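Local coordinates for protein oxidoreductase (Listeria innocua, PDB 3E18) that binds NAD in a Rossmann-fold domain and is probably a dehydrogenase of the GFO/IDH/MocA family, its substrate not being established, at residues G14-G17 / S18-V21; I38-E41 / K42-A45; S77-E80 / L81-A85; G158-G161 / D162-L166. All coordinates share one frame; numbering follows the deposited sequence.

Interaction 1 (G14-G17 / S18-V21); sequences GGMG and SYHV. With NAD (nicotinamide-adenine-dinucleotide), chain E.
The glycine-rich turn of the Rossmann fold, a GxGxxG pattern, runs here into the first turns of helix 15-25, where M16 meets Y19 and H20. Two backbone amides hold the NAD pyrophosphate. G15 N gives a nearly straight bond to O1A, and M16 N one of 2.8 Å to O2N at 178°. G14 CA lies 3.2 Å from O5B of NAD. S18 N bonds back to G14 O at 2.9 Å, and S18 OG lies near both G14 O and G15 O. With CG anti to the backbone N (chi1 -161°) and a bend at chi2, M16 SD lies against one face of the nicotinamide ring, 3.7 Å from C4N of NAD. M16 SD also sits at the edge of the Y19 ring, 4.0 Å from Y19 CD2, a Met-aromatic contact. M16 CG lies 3.8 Å from H20 CD2. H20 NE2 and ND1 are hydrogen-bonded to E95 OE2 and Y308 OH. The turn links strand 6-11 to helix 15-25, which leads on to strand 30-36.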
loop_
_atom_site.group_PDB
_atom_site.type_symbol
_atom_site.label_atom_id
_atom_site.label_comp_id
_atom_site.label_asym_id
_atom_site.label_seq_id
_atom_site.Cartn_x
_atom_site.Cartn_y
_atom_site.Cartn_z
ATOM N N GLY A 14 -24.892 -22.721 -13.278
ATOM C CA GLY A 14 -24.101 -22.943 -12.076
ATOM C C GLY A 14 -24.493 -21.939 -11.018
ATOM O O GLY A 14 -25.635 -21.478 -10.996
ATOM N N GLY A 15 -23.542 -21.591 -10.152
ATOM C CA GLY A 15 -23.773 -20.619 -9.086
ATOM C C GLY A 15 -24.376 -19.299 -9.544
ATOM O O GLY A 15 -25.436 -18.888 -9.058
ATOM N N MET A 16 -23.716 -18.644 -10.496
ATOM C CA MET A 16 -24.161 -17.336 -10.956
ATOM C C MET A 16 -25.310 -17.434 -11.965
ATOM O O MET A 16 -26.224 -16.606 -11.958
ATOM C CB MET A 16 -22.987 -16.565 -11.562
ATOM C CG MET A 16 -23.208 -15.063 -11.657
ATOM S SD MET A 16 -23.664 -14.233 -10.099
ATOM C CE MET A 16 -24.040 -12.602 -10.722
ATOM N N GLY A 17 -25.243 -18.438 -12.832
ATOM C CA GLY A 17 -26.281 -18.679 -13.827
ATOM C C GLY A 17 -27.638 -18.904 -13.203
ATOM O O GLY A 17 -28.635 -18.347 -13.670
ATOM N N SER A 18 -27.680 -19.700 -12.131
ATOM C CA SER A 18 -28.930 -19.899 -11.404
ATOM C C SER A 18 -29.418 -18.605 -10.755
ATOM O O SER A 18 -30.620 -18.387 -10.662
ATOM C CB SER A 18 -28.812 -21.021 -10.362
ATOM O OG SER A 18 -27.838 -20.706 -9.389
ATOM N N TYR A 19 -28.488 -17.741 -10.345
ATOM C CA TYR A 19 -28.839 -16.459 -9.730
ATOM C C TYR A 19 -29.353 -15.454 -10.760
ATOM O O TYR A 19 -30.170 -14.582 -10.440
ATOM C CB TYR A 19 -27.658 -15.888 -8.924
ATOM C CG TYR A 19 -27.970 -14.584 -8.214
ATOM C CD1 TYR A 19 -29.040 -14.489 -7.316
ATOM C CD2 TYR A 19 -27.203 -13.442 -8.443
ATOM C CE1 TYR A 19 -29.339 -13.288 -6.666
ATOM C CE2 TYR A 19 -27.491 -12.233 -7.788
ATOM C CZ TYR A 19 -28.562 -12.166 -6.904
ATOM O OH TYR A 19 -28.854 -10.983 -6.256
ATOM N N HIS A 20 -28.907 -15.598 -12.007
ATOM C CA HIS A 20 -29.375 -14.731 -13.093
ATOM C C HIS A 20 -30.858 -14.921 -13.426
ATOM O O HIS A 20 -31.492 -14.024 -13.998
ATOM C CB HIS A 20 -28.533 -14.955 -14.334
ATOM C CG HIS A 20 -27.340 -14.063 -14.408
ATOM N ND1 HIS A 20 -27.414 -12.775 -14.888
ATOM C CD2 HIS A 20 -26.051 -14.261 -14.050
ATOM C CE1 HIS A 20 -26.217 -12.223 -14.840
ATOM N NE2 HIS A 20 -25.374 -13.100 -14.331
ATOM N N VAL A 21 -31.399 -16.086 -13.071
ATOM C CA VAL A 21 -32.842 -16.320 -13.134
ATOM C C VAL A 21 -33.555 -15.247 -12.317
ATOM O O VAL A 21 -34.405 -14.533 -12.850
ATOM C CB VAL A 21 -33.229 -17.747 -12.656
ATOM C CG1 VAL A 21 -34.736 -17.916 -12.616
ATOM C CG2 VAL A 21 -32.608 -18.805 -13.569
HETATM P PA NAD E . -19.984 -22.654 -11.884
HETATM O O1A NAD E . -20.707 -22.624 -10.592
HETATM O O2A NAD E . -18.917 -23.668 -11.954
HETATM O O5B NAD E . -21.026 -22.848 -13.090
HETATM C C5B NAD E . -20.657 -22.864 -14.451
HETATM C C4B NAD E . -21.685 -23.718 -15.185
HETATM O O4B NAD E . -21.465 -23.684 -16.583
HETATM C C3B NAD E . -21.594 -25.179 -14.753
HETATM O O3B NAD E . -22.871 -25.619 -14.354
HETATM C C2B NAD E . -21.134 -25.902 -16.002
HETATM O O2B NAD E . -21.665 -27.203 -16.107
HETATM C C1B NAD E . -21.624 -24.985 -17.108
HETATM N N9A NAD E . -20.861 -25.114 -18.359
HETATM C C8A NAD E . -19.513 -25.339 -18.504
HETATM N N7A NAD E . -19.223 -25.374 -19.827
HETATM C C5A NAD E . -20.370 -25.180 -20.520
HETATM C C6A NAD E . -20.648 -25.134 -21.882
HETATM N N6A NAD E . -19.641 -25.118 -22.754
HETATM N N1A NAD E . -21.951 -24.917 -22.303
HETATM C C2A NAD E . -22.971 -24.753 -21.387
HETATM N N3A NAD E . -22.687 -24.804 -20.037
HETATM C C4A NAD E . -21.409 -25.015 -19.611
HETATM O O3 NAD E . -19.360 -21.186 -12.169
HETATM P PN NAD E . -19.926 -19.822 -11.569
HETATM O O1N NAD E . -19.269 -19.539 -10.265
HETATM O O2N NAD E . -21.401 -19.765 -11.691
HETATM O O5D NAD E . -19.291 -18.736 -12.614
HETATM C C5D NAD E . -19.581 -18.740 -13.995
HETATM C C4D NAD E . -19.233 -17.362 -14.602
HETATM O O4D NAD E . -19.832 -16.333 -13.835
HETATM C C3D NAD E . -17.744 -17.062 -14.596
HETATM O O3D NAD E . -17.420 -16.277 -15.734
HETATM C C2D NAD E . -17.524 -16.206 -13.366
HETATM O O2D NAD E . -16.456 -15.311 -13.578
HETATM C C1D NAD E . -18.851 -15.465 -13.270
HETATM N N1N NAD E . -19.239 -15.007 -11.910
HETATM C C2N NAD E . -19.511 -13.676 -11.766
HETATM C C3N NAD E . -19.891 -13.132 -10.544
HETATM C C7N NAD E . -20.395 -11.722 -10.512
HETATM O O7N NAD E . -20.585 -11.095 -9.272
HETATM N N7N NAD E . -20.670 -11.080 -11.651
HETATM C C4N NAD E . -20.033 -13.978 -9.435
HETATM C C5N NAD E . -19.773 -15.343 -9.584
HETATM C C6N NAD E . -19.384 -15.849 -10.830
#

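Interaction 2 (I38-E41 / K42-A45); sequences ILAE and KREA. With NAD (nicotinamide-adenine-dinucleotide), chain E.
L39 O accepts R43 N at 3.1 Å and, more weakly, K42 N, with L39 at the N-cap position of helix 40-47. This is the helix start that follows the second strand of the Rossmann fold, strand 30-36, beside the adenosine half of NAD. The next turn is regular: E44 N bonds to A40 O and A45 N to E41 O. K42 carries the contact to the ligand. Its chain is bent at chi2, chi3 and chi4, which curls NZ back to the adenosine ribose, where K42 NZ donates to O3B of NAD at 2.7 Å. L39 lies alongside it, pointing the same way, with L39 CD1 3.7 Å from K42 CE. E41 also lies beside K42, pointing the same way, with E41 OE2 3.6 Å from K42 CD. E41 OE2 and K42 NZ stay 5.0 Å apart, so the opposite charges may attract but do not touch. I38 meets the adenine, with I38 CG2 3.6 Å from C4A of NAD. L39 is also tied to D37, since its N bonds to D37 OD1, and D37 OD1 binds NAD as well. R43 folds back over the start of the helix. Its guanidinium has A40 CA over one face, toward the rim. R43 NH1 bonds to D37 O. R43 NH1 also makes a weak bond to I38 O at 3.4 Å.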
loop_
_atom_site.group_PDB
_atom_site.type_symbol
_atom_site.label_atom_id
_atom_site.label_comp_id
_atom_site.label_asym_id
_atom_site.label_seq_id
_atom_site.Cartn_x
_atom_site.Cartn_y
_atom_site.Cartn_z
ATOM N N ILE A 38 -24.303 -27.800 -20.064
ATOM C CA ILE A 38 -23.646 -28.943 -20.704
ATOM C C ILE A 38 -23.803 -30.247 -19.890
ATOM O O ILE A 38 -23.811 -31.335 -20.453
ATOM C CB ILE A 38 -22.165 -28.619 -21.046
ATOM C CG1 ILE A 38 -21.648 -29.550 -22.147
ATOM C CG2 ILE A 38 -21.292 -28.601 -19.787
ATOM C CD1 ILE A 38 -20.397 -29.056 -22.844
ATOM N N LEU A 39 -23.969 -30.121 -18.579
ATOM C CA LEU A 39 -24.205 -31.285 -17.725
ATOM C C LEU A 39 -25.695 -31.583 -17.588
ATOM O O LEU A 39 -26.498 -30.683 -17.340
ATOM C CB LEU A 39 -23.570 -31.096 -16.344
ATOM C CG LEU A 39 -22.052 -30.890 -16.233
ATOM C CD1 LEU A 39 -21.670 -30.708 -14.783
ATOM C CD2 LEU A 39 -21.251 -32.046 -16.837
ATOM N N ALA A 40 -26.047 -32.854 -17.758
ATOM C CA ALA A 40 -27.427 -33.331 -17.586
ATOM C C ALA A 40 -27.941 -33.134 -16.158
ATOM O O ALA A 40 -29.119 -32.846 -15.962
ATOM C CB ALA A 40 -27.535 -34.788 -17.994
ATOM N N GLU A 41 -27.038 -33.270 -15.187
ATOM C CA GLU A 41 -27.281 -32.973 -13.772
ATOM C C GLU A 41 -27.811 -31.552 -13.548
ATOM O O GLU A 41 -28.775 -31.333 -12.800
ATOM C CB GLU A 41 -25.975 -33.172 -12.989
ATOM C CG GLU A 41 -25.980 -32.674 -11.537
ATOM C CD GLU A 41 -24.611 -32.169 -11.073
ATOM O OE1 GLU A 41 -23.575 -32.567 -11.663
ATOM O OE2 GLU A 41 -24.575 -31.365 -10.111
ATOM N N LYS A 42 -27.178 -30.587 -14.205
ATOM C CA LYS A 42 -27.583 -29.206 -14.067
ATOM C C LYS A 42 -28.839 -28.862 -14.855
ATOM O O LYS A 42 -29.590 -27.974 -14.459
ATOM C CB LYS A 42 -26.424 -28.271 -14.403
ATOM C CG LYS A 42 -25.804 -27.642 -13.156
ATOM C CD LYS A 42 -24.965 -28.597 -12.335
ATOM C CE LYS A 42 -23.475 -28.350 -12.548
ATOM N NZ LYS A 42 -23.012 -27.013 -12.060
ATOM N N ARG A 43 -29.072 -29.571 -15.954
ATOM C CA ARG A 43 -30.302 -29.413 -16.716
ATOM C C ARG A 43 -31.510 -29.927 -15.926
ATOM O O ARG A 43 -32.572 -29.289 -15.933
ATOM C CB ARG A 43 -30.199 -30.110 -18.076
ATOM C CG ARG A 43 -29.268 -29.399 -19.076
ATOM C CD ARG A 43 -29.514 -29.852 -20.516
ATOM N NE ARG A 43 -29.358 -31.295 -20.701
ATOM C CZ ARG A 43 -28.213 -31.900 -21.015
ATOM N NH1 ARG A 43 -27.101 -31.196 -21.189
ATOM N NH2 ARG A 43 -28.181 -33.220 -21.161
ATOM N N GLU A 44 -31.329 -31.059 -15.242
ATOM C CA GLU A 44 -32.345 -31.632 -14.352
ATOM C C GLU A 44 -32.663 -30.677 -13.210
ATOM O O GLU A 44 -33.834 -30.449 -12.892
ATOM C CB GLU A 44 -31.860 -32.956 -13.753
ATOM C CG GLU A 44 -31.803 -34.144 -14.712
ATOM C CD GLU A 44 -30.931 -35.300 -14.177
ATOM O OE1 GLU A 44 -30.552 -36.186 -14.982
ATOM O OE2 GLU A 44 -30.617 -35.321 -12.960
ATOM N N ALA A 45 -31.613 -30.115 -12.610
ATOM C CA ALA A 45 -31.747 -29.144 -11.523
ATOM C C ALA A 45 -32.545 -27.896 -11.914
ATOM O O ALA A 45 -33.288 -27.356 -11.090
ATOM C CB ALA A 45 -30.371 -28.760 -10.969
HETATM P PA NAD E . -19.984 -22.654 -11.884
HETATM O O1A NAD E . -20.707 -22.624 -10.592
HETATM O O2A NAD E . -18.917 -23.668 -11.954
HETATM O O5B NAD E . -21.026 -22.848 -13.090
HETATM C C5B NAD E . -20.657 -22.864 -14.451
HETATM C C4B NAD E . -21.685 -23.718 -15.185
HETATM O O4B NAD E . -21.465 -23.684 -16.583
HETATM C C3B NAD E . -21.594 -25.179 -14.753
HETATM O O3B NAD E . -22.871 -25.619 -14.354
HETATM C C2B NAD E . -21.134 -25.902 -16.002
HETATM O O2B NAD E . -21.665 -27.203 -16.107
HETATM C C1B NAD E . -21.624 -24.985 -17.108
HETATM N N9A NAD E . -20.861 -25.114 -18.359
HETATM C C8A NAD E . -19.513 -25.339 -18.504
HETATM N N7A NAD E . -19.223 -25.374 -19.827
HETATM C C5A NAD E . -20.370 -25.180 -20.520
HETATM C C6A NAD E . -20.648 -25.134 -21.882
HETATM N N6A NAD E . -19.641 -25.118 -22.754
HETATM N N1A NAD E . -21.951 -24.917 -22.303
HETATM C C2A NAD E . -22.971 -24.753 -21.387
HETATM N N3A NAD E . -22.687 -24.804 -20.037
HETATM C C4A NAD E . -21.409 -25.015 -19.611
HETATM O O3 NAD E . -19.360 -21.186 -12.169
HETATM P PN NAD E . -19.926 -19.822 -11.569
HETATM O O1N NAD E . -19.269 -19.539 -10.265
HETATM O O2N NAD E . -21.401 -19.765 -11.691
HETATM O O5D NAD E . -19.291 -18.736 -12.614
HETATM C C5D NAD E . -19.581 -18.740 -13.995
HETATM C C4D NAD E . -19.233 -17.362 -14.602
HETATM O O4D NAD E . -19.832 -16.333 -13.835
HETATM C C3D NAD E . -17.744 -17.062 -14.596
HETATM O O3D NAD E . -17.420 -16.277 -15.734
HETATM C C2D NAD E . -17.524 -16.206 -13.366
HETATM O O2D NAD E . -16.456 -15.311 -13.578
HETATM C C1D NAD E . -18.851 -15.465 -13.270
HETATM N N1N NAD E . -19.239 -15.007 -11.910
HETATM C C2N NAD E . -19.511 -13.676 -11.766
HETATM C C3N NAD E . -19.891 -13.132 -10.544
HETATM C C7N NAD E . -20.395 -11.722 -10.512
HETATM O O7N NAD E . -20.585 -11.095 -9.272
HETATM N N7N NAD E . -20.670 -11.080 -11.651
HETATM C C4N NAD E . -20.033 -13.978 -9.435
HETATM C C5N NAD E . -19.773 -15.343 -9.584
HETATM C C6N NAD E . -19.384 -15.849 -10.830
#

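Interaction 3 (S77-E80 / L81-A85); sequences SHKE and LAISA
Backbone hydrogen bonds set the first turns of helix 78-87: A82 N to H78 O and I83 N to K79 O, both 3.0 Å, with a weaker one from L81 N to S77 O. S84 adds a side-chain bond. Its OG lies anti to the carbonyl carbon (chi1 -70°), which turns S84 OG back onto E80 O at 3.0 Å. S84 N reaches the same oxygen from the opposite face of the carbonyl plane. Apolar contact is lighter. K79 and I83 lie side by side, with K79 CG 3.9 Å from I83 CD1, and L81 CD1 nears S77 CB. K79 NZ goes on to a salt bridge with D104. L81 CG also sits against the carbonyl oxygen S77 O, 3.3 Å away. S77 OG and H78 NE2 both bond to T73, and H78 also touches NAD. L81, A82 and A85 pack on strand 68-71. The chemistry implies a first turn held by backbone bonds together with the links of S77 and H78 to T73. E80 O is gripped twice, and the S84 hydroxyl donates within its own helix.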
loop_
_atom_site.group_PDB
_atom_site.type_symbol
_atom_site.label_atom_id
_atom_site.label_comp_id
_atom_site.label_asym_id
_atom_site.label_seq_id
_atom_site.Cartn_x
_atom_site.Cartn_y
_atom_site.Cartn_z
ATOM N N SER A 77 -14.736 -20.580 -22.031
ATOM C CA SER A 77 -15.786 -20.842 -23.009
ATOM C C SER A 77 -16.586 -19.609 -23.456
ATOM O O SER A 77 -17.417 -19.720 -24.353
ATOM C CB SER A 77 -16.727 -21.949 -22.498
ATOM O OG SER A 77 -17.254 -21.625 -21.225
ATOM N N HIS A 78 -16.335 -18.443 -22.856
ATOM C CA HIS A 78 -17.182 -17.272 -23.098
ATOM C C HIS A 78 -17.166 -16.823 -24.551
ATOM O O HIS A 78 -18.205 -16.504 -25.108
ATOM C CB HIS A 78 -16.752 -16.078 -22.253
ATOM C CG HIS A 78 -17.056 -16.205 -20.792
ATOM N ND1 HIS A 78 -16.674 -15.247 -19.880
ATOM C CD2 HIS A 78 -17.688 -17.172 -20.082
ATOM C CE1 HIS A 78 -17.061 -15.616 -18.671
ATOM N NE2 HIS A 78 -17.681 -16.779 -18.766
ATOM N N LYS A 79 -15.978 -16.789 -25.142
ATOM C CA LYS A 79 -15.801 -16.211 -26.471
ATOM C C LYS A 79 -16.550 -17.004 -27.550
ATOM O O LYS A 79 -17.256 -16.413 -28.363
ATOM C CB LYS A 79 -14.314 -16.112 -26.803
ATOM C CG LYS A 79 -13.998 -15.482 -28.171
ATOM C CD LYS A 79 -12.579 -15.830 -28.600
ATOM C CE LYS A 79 -12.262 -15.256 -29.977
ATOM N NZ LYS A 79 -10.843 -15.477 -30.392
ATOM N N GLU A 80 -16.401 -18.331 -27.541
ATOM C CA GLU A 80 -17.023 -19.194 -28.555
ATOM C C GLU A 80 -18.548 -19.151 -28.469
ATOM O O GLU A 80 -19.224 -19.035 -29.493
ATOM C CB GLU A 80 -16.520 -20.648 -28.447
ATOM C CG GLU A 80 -17.102 -21.609 -29.499
ATOM C CD GLU A 80 -16.553 -23.031 -29.394
ATOM O OE1 GLU A 80 -15.351 -23.250 -29.681
ATOM O OE2 GLU A 80 -17.338 -23.935 -29.034
ATOM N N LEU A 81 -19.073 -19.247 -27.247
ATOM C CA LEU A 81 -20.517 -19.198 -27.015
ATOM C C LEU A 81 -21.122 -17.849 -27.386
ATOM O O LEU A 81 -22.225 -17.804 -27.924
ATOM C CB LEU A 81 -20.853 -19.558 -25.565
ATOM C CG LEU A 81 -20.353 -20.925 -25.084
ATOM C CD1 LEU A 81 -20.644 -21.141 -23.594
ATOM C CD2 LEU A 81 -20.903 -22.071 -25.903
ATOM N N ALA A 82 -20.401 -16.763 -27.104
ATOM C CA ALA A 82 -20.854 -15.415 -27.464
ATOM C C ALA A 82 -20.880 -15.202 -28.966
ATOM O O ALA A 82 -21.876 -14.730 -29.494
ATOM C CB ALA A 82 -20.006 -14.332 -26.788
ATOM N N ILE A 83 -19.789 -15.546 -29.648
ATOM C CA ILE A 83 -19.727 -15.376 -31.106
ATOM C C ILE A 83 -20.792 -16.255 -31.782
ATOM O O ILE A 83 -21.503 -15.786 -32.654
ATOM C CB ILE A 83 -18.298 -15.632 -31.657
ATOM C CG1 ILE A 83 -17.356 -14.512 -31.193
ATOM C CG2 ILE A 83 -18.310 -15.787 -33.198
ATOM C CD1 ILE A 83 -15.885 -14.739 -31.522
ATOM N N SER A 84 -20.957 -17.493 -31.319
ATOM C CA SER A 84 -22.047 -18.350 -31.798
ATOM C C SER A 84 -23.433 -17.738 -31.645
ATOM O O SER A 84 -24.252 -17.828 -32.561
ATOM C CB SER A 84 -22.036 -19.702 -31.082
ATOM O OG SER A 84 -20.917 -20.439 -31.503
ATOM N N ALA A 85 -23.710 -17.145 -30.482
ATOM C CA ALA A 85 -25.024 -16.554 -30.234
ATOM C C ALA A 85 -25.236 -15.344 -31.123
ATOM O O ALA A 85 -26.293 -15.196 -31.747
ATOM C CB ALA A 85 -25.184 -16.193 -28.773
#

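Interaction 4 (G158-G161 / D162-L166); sequences GIPG and DWRHL. With NAD (nicotinamide-adenine-dinucleotide), chain E.
I159 and H165 meet across an Asx turn and a short 3-10 segment, 163-165, in the loop between strand 146-154 and helix 173-188. The apolar contact is a CH-pi one: I159 CG2 lies over the H165 ring face, 3.9 Å from its centroid. P160 CG also meets R164 CD, the two side chains crossing at about a right angle. W163 CZ2 stands over the centre of the R164 guanidinium. Among the hydrogen bonds, one N-H of H165 NE2 is shared, weakly at both, between I159 O and G161 O. H165 ND1 has a weak bond to D206. D162 follows a cis peptide bond, and its OD1 accepts R164 N at 3.1 Å and 176°, the bond of the Asx turn. W163 and R164 bond to the NAD pyrophosphate. W163 NE1 donates to O2A of NAD at 2.9 Å, with the oxygen in the ring plane at its edge, and also to O3. R164 is extended from CG to NE, which carries R164 NH2 to O1N of NAD, 2.7 Å away.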
loop_
_atom_site.group_PDB
_atom_site.type_symbol
_atom_site.label_atom_id
_atom_site.label_comp_id
_atom_site.label_asym_id
_atom_site.label_seq_id
_atom_site.Cartn_x
_atom_site.Cartn_y
_atom_site.Cartn_z
ATOM N N GLY A 158 -9.623 -18.565 0.845
ATOM C CA GLY A 158 -8.911 -19.178 -0.271
ATOM C C GLY A 158 -9.616 -18.961 -1.598
ATOM O O GLY A 158 -10.411 -18.029 -1.736
ATOM N N ILE A 159 -9.315 -19.818 -2.572
ATOM C CA ILE A 159 -9.933 -19.771 -3.900
ATOM C C ILE A 159 -11.102 -20.770 -3.947
ATOM O O ILE A 159 -10.911 -21.954 -3.642
ATOM C CB ILE A 159 -8.898 -20.070 -5.029
ATOM C CG1 ILE A 159 -7.803 -18.998 -5.074
ATOM C CG2 ILE A 159 -9.573 -20.203 -6.410
ATOM C CD1 ILE A 159 -6.640 -19.369 -5.991
ATOM N N PRO A 160 -12.313 -20.292 -4.316
ATOM C CA PRO A 160 -13.515 -21.129 -4.247
ATOM C C PRO A 160 -13.638 -22.097 -5.419
ATOM O O PRO A 160 -13.167 -21.803 -6.519
ATOM C CB PRO A 160 -14.656 -20.108 -4.273
ATOM C CG PRO A 160 -14.100 -18.923 -5.004
ATOM C CD PRO A 160 -12.609 -18.931 -4.815
ATOM N N GLY A 161 -14.286 -23.236 -5.171
ATOM C CA GLY A 161 -14.341 -24.332 -6.137
ATOM C C GLY A 161 -12.989 -25.020 -6.270
ATOM O O GLY A 161 -12.247 -25.024 -5.283
ATOM N N ASP A 162 -12.592 -25.610 -7.411
ATOM C CA ASP A 162 -13.226 -25.783 -8.754
ATOM C C ASP A 162 -12.347 -25.216 -9.893
ATOM O O ASP A 162 -11.138 -25.056 -9.715
ATOM C CB ASP A 162 -14.750 -25.475 -8.876
ATOM C CG ASP A 162 -15.091 -23.975 -9.100
ATOM O OD1 ASP A 162 -14.200 -23.100 -9.269
ATOM O OD2 ASP A 162 -16.313 -23.683 -9.085
ATOM N N TRP A 163 -12.952 -24.930 -11.043
ATOM C CA TRP A 163 -12.252 -24.448 -12.242
ATOM C C TRP A 163 -11.450 -23.152 -12.056
ATOM O O TRP A 163 -10.560 -22.843 -12.850
ATOM C CB TRP A 163 -13.251 -24.291 -13.392
ATOM C CG TRP A 163 -14.358 -23.296 -13.117
ATOM C CD1 TRP A 163 -15.602 -23.562 -12.606
ATOM C CD2 TRP A 163 -14.311 -21.878 -13.341
ATOM N NE1 TRP A 163 -16.328 -22.399 -12.500
ATOM C CE2 TRP A 163 -15.561 -21.352 -12.949
ATOM C CE3 TRP A 163 -13.333 -21.005 -13.843
ATOM C CZ2 TRP A 163 -15.862 -19.992 -13.045
ATOM C CZ3 TRP A 163 -13.629 -19.651 -13.931
ATOM C CH2 TRP A 163 -14.882 -19.157 -13.536
ATOM N N ARG A 164 -11.797 -22.389 -11.021
ATOM C CA ARG A 164 -11.070 -21.176 -10.639
ATOM C C ARG A 164 -9.639 -21.408 -10.138
ATOM O O ARG A 164 -8.869 -20.453 -10.012
ATOM C CB ARG A 164 -11.856 -20.408 -9.579
ATOM C CG ARG A 164 -12.924 -19.492 -10.145
ATOM C CD ARG A 164 -13.616 -18.743 -9.017
ATOM N NE ARG A 164 -14.856 -18.096 -9.441
ATOM C CZ ARG A 164 -16.038 -18.709 -9.508
ATOM N NH1 ARG A 164 -16.159 -19.995 -9.195
ATOM N NH2 ARG A 164 -17.103 -18.034 -9.901
ATOM N N HIS A 165 -9.287 -22.661 -9.843
ATOM C CA HIS A 165 -7.910 -23.008 -9.462
ATOM C C HIS A 165 -6.978 -23.206 -10.657
ATOM O O HIS A 165 -5.769 -23.388 -10.471
ATOM C CB HIS A 165 -7.882 -24.285 -8.612
ATOM C CG HIS A 165 -8.477 -24.126 -7.249
ATOM N ND1 HIS A 165 -7.715 -24.095 -6.099
ATOM C CD2 HIS A 165 -9.764 -23.998 -6.850
ATOM C CE1 HIS A 165 -8.505 -23.955 -5.050
ATOM N NE2 HIS A 165 -9.754 -23.892 -5.479
ATOM N N LEU A 166 -7.529 -23.179 -11.875
ATOM C CA LEU A 166 -6.794 -23.612 -13.066
ATOM C C LEU A 166 -6.586 -22.499 -14.077
ATOM O O LEU A 166 -7.521 -21.747 -14.374
ATOM C CB LEU A 166 -7.523 -24.783 -13.729
ATOM C CG LEU A 166 -7.629 -26.031 -12.844
ATOM C CD1 LEU A 166 -8.753 -26.940 -13.293
ATOM C CD2 LEU A 166 -6.294 -26.769 -12.809
HETATM P PA NAD E . -19.984 -22.654 -11.884
HETATM O O1A NAD E . -20.707 -22.624 -10.592
HETATM O O2A NAD E . -18.917 -23.668 -11.954
HETATM O O5B NAD E . -21.026 -22.848 -13.090
HETATM C C5B NAD E . -20.657 -22.864 -14.451
HETATM C C4B NAD E . -21.685 -23.718 -15.185
HETATM O O4B NAD E . -21.465 -23.684 -16.583
HETATM C C3B NAD E . -21.594 -25.179 -14.753
HETATM O O3B NAD E . -22.871 -25.619 -14.354
HETATM C C2B NAD E . -21.134 -25.902 -16.002
HETATM O O2B NAD E . -21.665 -27.203 -16.107
HETATM C C1B NAD E . -21.624 -24.985 -17.108
HETATM N N9A NAD E . -20.861 -25.114 -18.359
HETATM C C8A NAD E . -19.513 -25.339 -18.504
HETATM N N7A NAD E . -19.223 -25.374 -19.827
HETATM C C5A NAD E . -20.370 -25.180 -20.520
HETATM C C6A NAD E . -20.648 -25.134 -21.882
HETATM N N6A NAD E . -19.641 -25.118 -22.754
HETATM N N1A NAD E . -21.951 -24.917 -22.303
HETATM C C2A NAD E . -22.971 -24.753 -21.387
HETATM N N3A NAD E . -22.687 -24.804 -20.037
HETATM C C4A NAD E . -21.409 -25.015 -19.611
HETATM O O3 NAD E . -19.360 -21.186 -12.169
HETATM P PN NAD E . -19.926 -19.822 -11.569
HETATM O O1N NAD E . -19.269 -19.539 -10.265
HETATM O O2N NAD E . -21.401 -19.765 -11.691
HETATM O O5D NAD E . -19.291 -18.736 -12.614
HETATM C C5D NAD E . -19.581 -18.740 -13.995
HETATM C C4D NAD E . -19.233 -17.362 -14.602
HETATM O O4D NAD E . -19.832 -16.333 -13.835
HETATM C C3D NAD E . -17.744 -17.062 -14.596
HETATM O O3D NAD E . -17.420 -16.277 -15.734
HETATM C C2D NAD E . -17.524 -16.206 -13.366
HETATM O O2D NAD E . -16.456 -15.311 -13.578
HETATM C C1D NAD E . -18.851 -15.465 -13.270
HETATM N N1N NAD E . -19.239 -15.007 -11.910
HETATM C C2N NAD E . -19.511 -13.676 -11.766
HETATM C C3N NAD E . -19.891 -13.132 -10.544
HETATM C C7N NAD E . -20.395 -11.722 -10.512
HETATM O O7N NAD E . -20.585 -11.095 -9.272
HETATM N N7N NAD E . -20.670 -11.080 -11.651
HETATM C C4N NAD E . -20.033 -13.978 -9.435
HETATM C C5N NAD E . -19.773 -15.343 -9.584
HETATM C C6N NAD E . -19.384 -15.849 -10.830
#

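From the N terminus the four contacts come in series, and none nests in or crosses another. Each is local and closes only a turn. Interaction 1 starts the first helix of the Rossmann domain, interaction 2 the helix after strand 30-36, and interaction 3 the helix after strand 68-71. Interactions 1 and 2 touch by packing, G14 CA to K42 NZ. Interaction 3 meets none of the others. Interaction 4 lies in the loop between strand 146-154 and helix 173-188, about 6 Å from interaction 1 at the nearest atoms. NAD spans the Rossmann domain and this loop: interactions 1 and 4 bind its pyrophosphate, interaction 2 its adenosine, and interaction 3 reaches it through H78.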